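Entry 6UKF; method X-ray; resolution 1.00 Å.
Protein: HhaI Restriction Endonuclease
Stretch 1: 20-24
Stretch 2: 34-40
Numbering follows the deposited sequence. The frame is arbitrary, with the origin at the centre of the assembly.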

ATOM      1  N   ASN A  20      16.281 -10.244 -18.802  1.00 12.48           N
ATOM      2  CA  ASN A  20      14.867 -10.558 -18.606  1.00 12.76           C
ATOM      3  C   ASN A  20      14.715 -11.534 -17.439  1.00 12.35           C
ATOM      4  O   ASN A  20      14.433 -12.723 -17.598  1.00 14.76           O
ATOM      5  CB  ASN A  20      14.273 -11.098 -19.898  1.00 16.03           C
ATOM      6  CG  ASN A  20      14.272 -10.065 -21.008  1.00 18.37           C
ATOM      7  OD1 ASN A  20      14.863 -10.272 -22.068  1.00 23.23           O
ATOM      8  ND2 ASN A  20      13.608  -8.941 -20.766  1.00 19.36           N
ATOM      9  N   LYS A  21      14.901 -10.988 -16.233  1.00 11.51           N
ATOM     10  CA  LYS A  21      14.868 -11.764 -15.001  1.00 11.35           C
ATOM     11  C   LYS A  21      13.936 -11.166 -13.957  1.00 10.79           C
ATOM     12  O   LYS A  21      13.930 -11.633 -12.812  1.00 13.63           O
ATOM     13  CB  LYS A  21      16.276 -11.898 -14.404  1.00 13.90           C
ATOM     14  CG  LYS A  21      17.316 -12.459 -15.357  1.00 15.11           C
ATOM     15  CD  LYS A  21      17.043 -13.916 -15.671  1.00 14.70           C
ATOM     16  CE  LYS A  21      17.313 -14.804 -14.466  1.00 15.79           C
ATOM     17  NZ  LYS A  21      17.082 -16.247 -14.758  1.00 16.14           N
ATOM     18  N   PHE A  22      13.147 -10.158 -14.310  1.00  9.90           N
ATOM     19  CA  PHE A  22      12.359  -9.407 -13.338  1.00  9.78           C
ATOM     20  C   PHE A  22      10.884  -9.562 -13.673  1.00 11.08           C
ATOM     21  O   PHE A  22      10.403  -9.015 -14.670  1.00 14.24           O
ATOM     22  CB  PHE A  22      12.819  -7.954 -13.311  1.00  9.73           C
ATOM     23  CG  PHE A  22      14.284  -7.822 -13.028  1.00  9.24           C
ATOM     24  CD1 PHE A  22      14.747  -7.770 -11.724  1.00 10.14           C
ATOM     25  CD2 PHE A  22      15.205  -7.818 -14.061  1.00  9.62           C
ATOM     26  CE1 PHE A  22      16.099  -7.679 -11.456  1.00 10.45           C
ATOM     27  CE2 PHE A  22      16.558  -7.730 -13.799  1.00  9.71           C
ATOM     28  CZ  PHE A  22      17.006  -7.659 -12.494  1.00  9.95           C
ATOM     29  N   ALA A  23      10.181 -10.318 -12.837  1.00 10.71           N
ATOM     30  CA  ALA A  23       8.797 -10.691 -13.079  1.00 11.55           C
ATOM     31  C   ALA A  23       7.852  -9.777 -12.313  1.00 12.28           C
ATOM     32  O   ALA A  23       8.065  -9.497 -11.127  1.00 12.86           O
ATOM     33  CB  ALA A  23       8.558 -12.141 -12.662  1.00 13.74           C
ATOM     34  N   LYS A  24       6.816  -9.306 -13.001  1.00 13.29           N
ATOM     35  CA  LYS A  24       5.686  -8.612 -12.380  1.00 15.92           C
ATOM     36  C   LYS A  24       4.453  -9.210 -13.055  1.00 17.09           C
ATOM     37  O   LYS A  24       3.964  -8.684 -14.058  1.00 20.04           O
ATOM     38  CB  LYS A  24       5.774  -7.105 -12.582  1.00 18.47           C
ATOM     39  CG  LYS A  24       4.653  -6.315 -11.905  1.00 23.32           C
ATOM     40  CD  LYS A  24       4.468  -4.944 -12.543  1.00 29.79           C
ATOM     41  CE  LYS A  24       3.001  -4.637 -12.811  1.00 34.42           C
ATOM     42  NZ  LYS A  24       2.263  -4.166 -11.611  1.00 36.06           N
TER
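Stretch 2, residues 34-40: DILFTGN

Three backbone hydrogen bonds join the second segment to the first. The amide N of Ala 23 donates to the carbonyl O of Leu 36 at 2.8 Å, and N of Leu 36 returns a bond of 2.9 Å to O of Ala 23; both are nearly linear, with angles of 170° and 168° at the hydrogen. The third runs from N of Thr 38 to O of Lys 21, also 2.9 Å. Water 1 extends this polar end: it accepts a hydrogen bond from NZ of Lys 21 at 2.9 Å and is hydrogen-bonded to OG1 of Thr 38 at 2.8 Å, so that it bridges the two side chains.

The pattern is that of two antiparallel strands, 22-23 and 35-37, in extended conformation, with end-to-end directions of the touching segments 163° apart. Ala 23 and Leu 36 form the hydrogen-bonded pair, whereas Phe 22 faces Phe 37 in a non-hydrogen-bonded pair. The same three carbonyl oxygens also receive CA-H...O contacts: CA of Phe 22 lies 3.3 Å from O of Leu 36, CA of Ile 35 3.3 Å from O of Ala 23, and CA of Phe 37 3.4 Å from O of Lys 21.

Phe 22 and Phe 37 share one face of the sheet, where their rings meet obliquely, planes at 38°, and CE1 of Phe 22 comes within 3.6 Å of CD1 of Phe 37. CB of Lys 21 also reaches the Phe 37 ring, 3.6 Å from CE1, while CG2 of Ile 35 packs 4.1 Å from CB of Phe 22. Ala 23 and Leu 36 occupy the other face; CB of Ala 23 also lies 4.0 Å from CG2 of Thr 38. Beyond the strand, CG of Lys 24 approaches O of Asp 34 at 3.4 Å. The two segments bury 474 Å² between them, both sides summed.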

ATOM      1  N   ASP A  34       6.075  -6.619  -5.534  1.00 40.30           N
ATOM      2  CA  ASP A  34       5.393  -6.708  -6.819  1.00 37.94           C
ATOM      3  C   ASP A  34       6.348  -7.116  -7.930  1.00 30.47           C
ATOM      4  O   ASP A  34       5.891  -7.608  -8.977  1.00 34.32           O
ATOM      5  CB  ASP A  34       4.693  -5.369  -7.186  1.00 41.16           C
ATOM      6  CG  ASP A  34       3.554  -5.014  -6.264  1.00 44.60           C
ATOM      7  OD1 ASP A  34       3.880  -4.136  -5.508  1.00 44.86           O
ATOM      8  OD2 ASP A  34       2.447  -5.685  -6.418  1.00 46.09           O
ATOM      9  N   ILE A  35       7.660  -6.955  -7.716  1.00 23.45           N
ATOM     10  CA  ILE A  35       8.695  -7.315  -8.688  1.00 14.80           C
ATOM     11  C   ILE A  35       9.609  -8.374  -8.072  1.00 13.40           C
ATOM     12  O   ILE A  35      10.175  -8.149  -6.995  1.00 15.54           O
ATOM     13  CB  ILE A  35       9.505  -6.082  -9.138  1.00 16.36           C
ATOM     14  CG1 ILE A  35       8.582  -4.904  -9.480  1.00 20.24           C
ATOM     15  CG2 ILE A  35      10.428  -6.422 -10.297  1.00 20.04           C
ATOM     16  CD1 ILE A  35       9.240  -3.831 -10.315  1.00 25.06           C
ATOM     17  N   LEU A  36       9.743  -9.522  -8.754  1.00  9.79           N
ATOM     18  CA  LEU A  36      10.567 -10.644  -8.319  1.00  9.31           C
ATOM     19  C   LEU A  36      11.744 -10.811  -9.268  1.00  9.29           C
ATOM     20  O   LEU A  36      11.558 -10.936 -10.482  1.00 10.50           O
ATOM     21  CB  LEU A  36       9.739 -11.929  -8.308  1.00 10.72           C
ATOM     22  CG  LEU A  36      10.520 -13.200  -7.973  1.00 11.18           C
ATOM     23  CD1 LEU A  36      11.086 -13.143  -6.565  1.00 11.28           C
ATOM     24  CD2 LEU A  36       9.622 -14.405  -8.154  1.00 13.90           C
ATOM     25  N   PHE A  37      12.949 -10.816  -8.710  1.00  8.89           N
ATOM     26  CA  PHE A  37      14.125 -11.246  -9.450  1.00  8.86           C
ATOM     27  C   PHE A  37      14.179 -12.769  -9.407  1.00  9.09           C
ATOM     28  O   PHE A  37      14.233 -13.360  -8.323  1.00  9.95           O
ATOM     29  CB  PHE A  37      15.393 -10.655  -8.848  1.00  9.43           C
ATOM     30  CG  PHE A  37      16.639 -11.261  -9.402  1.00  9.37           C
ATOM     31  CD1 PHE A  37      16.963 -11.095 -10.738  1.00  9.89           C
ATOM     32  CD2 PHE A  37      17.471 -12.023  -8.602  1.00  9.26           C
ATOM     33  CE1 PHE A  37      18.106 -11.663 -11.261  1.00  9.73           C
ATOM     34  CE2 PHE A  37      18.613 -12.595  -9.120  1.00 10.53           C
ATOM     35  CZ  PHE A  37      18.931 -12.415 -10.451  1.00 10.56           C
ATOM     36  N   THR A  38      14.169 -13.400 -10.580  1.00  9.44           N
ATOM     37  CA  THR A  38      13.960 -14.842 -10.717  1.00 10.60           C
ATOM     38  C   THR A  38      15.249 -15.608 -10.998  1.00 11.42           C
ATOM     39  O   THR A  38      15.244 -16.577 -11.764  1.00 13.71           O
ATOM     40  CB  THR A  38      12.937 -15.122 -11.816  1.00 12.73           C
ATOM     41  OG1 THR A  38      13.432 -14.620 -13.062  1.00 13.90           O
ATOM     42  CG2 THR A  38      11.608 -14.464 -11.501  1.00 13.54           C
ATOM     43  N   GLY A  39      16.362 -15.213 -10.389  1.00 11.32           N
ATOM     44  CA  GLY A  39      17.631 -15.882 -10.567  1.00 10.30           C
ATOM     45  C   GLY A  39      17.948 -16.853  -9.446  1.00  9.77           C
ATOM     46  O   GLY A  39      17.072 -17.290  -8.692  1.00  9.84           O
ATOM     47  N   ASN A  40      19.236 -17.197  -9.337  1.00 10.00           N
ATOM     48  CA  ASN A  40      19.676 -18.159  -8.332  1.00 10.41           C
ATOM     49  C   ASN A  40      19.703 -17.566  -6.933  1.00 10.15           C
ATOM     50  O   ASN A  40      19.738 -18.321  -5.954  1.00 12.09           O
ATOM     51  CB  ASN A  40      21.072 -18.686  -8.669  1.00 13.67           C
ATOM     52  CG  ASN A  40      21.057 -19.706  -9.790  1.00 16.90           C
ATOM     53  OD1 ASN A  40      20.031 -20.328 -10.064  1.00 15.27           O
ATOM     54  ND2 ASN A  40      22.203 -19.890 -10.440  1.00 23.02           N
TER
HETATM   55  O   HOH W   1      14.216 -16.653 -14.803  1.00 14.34           O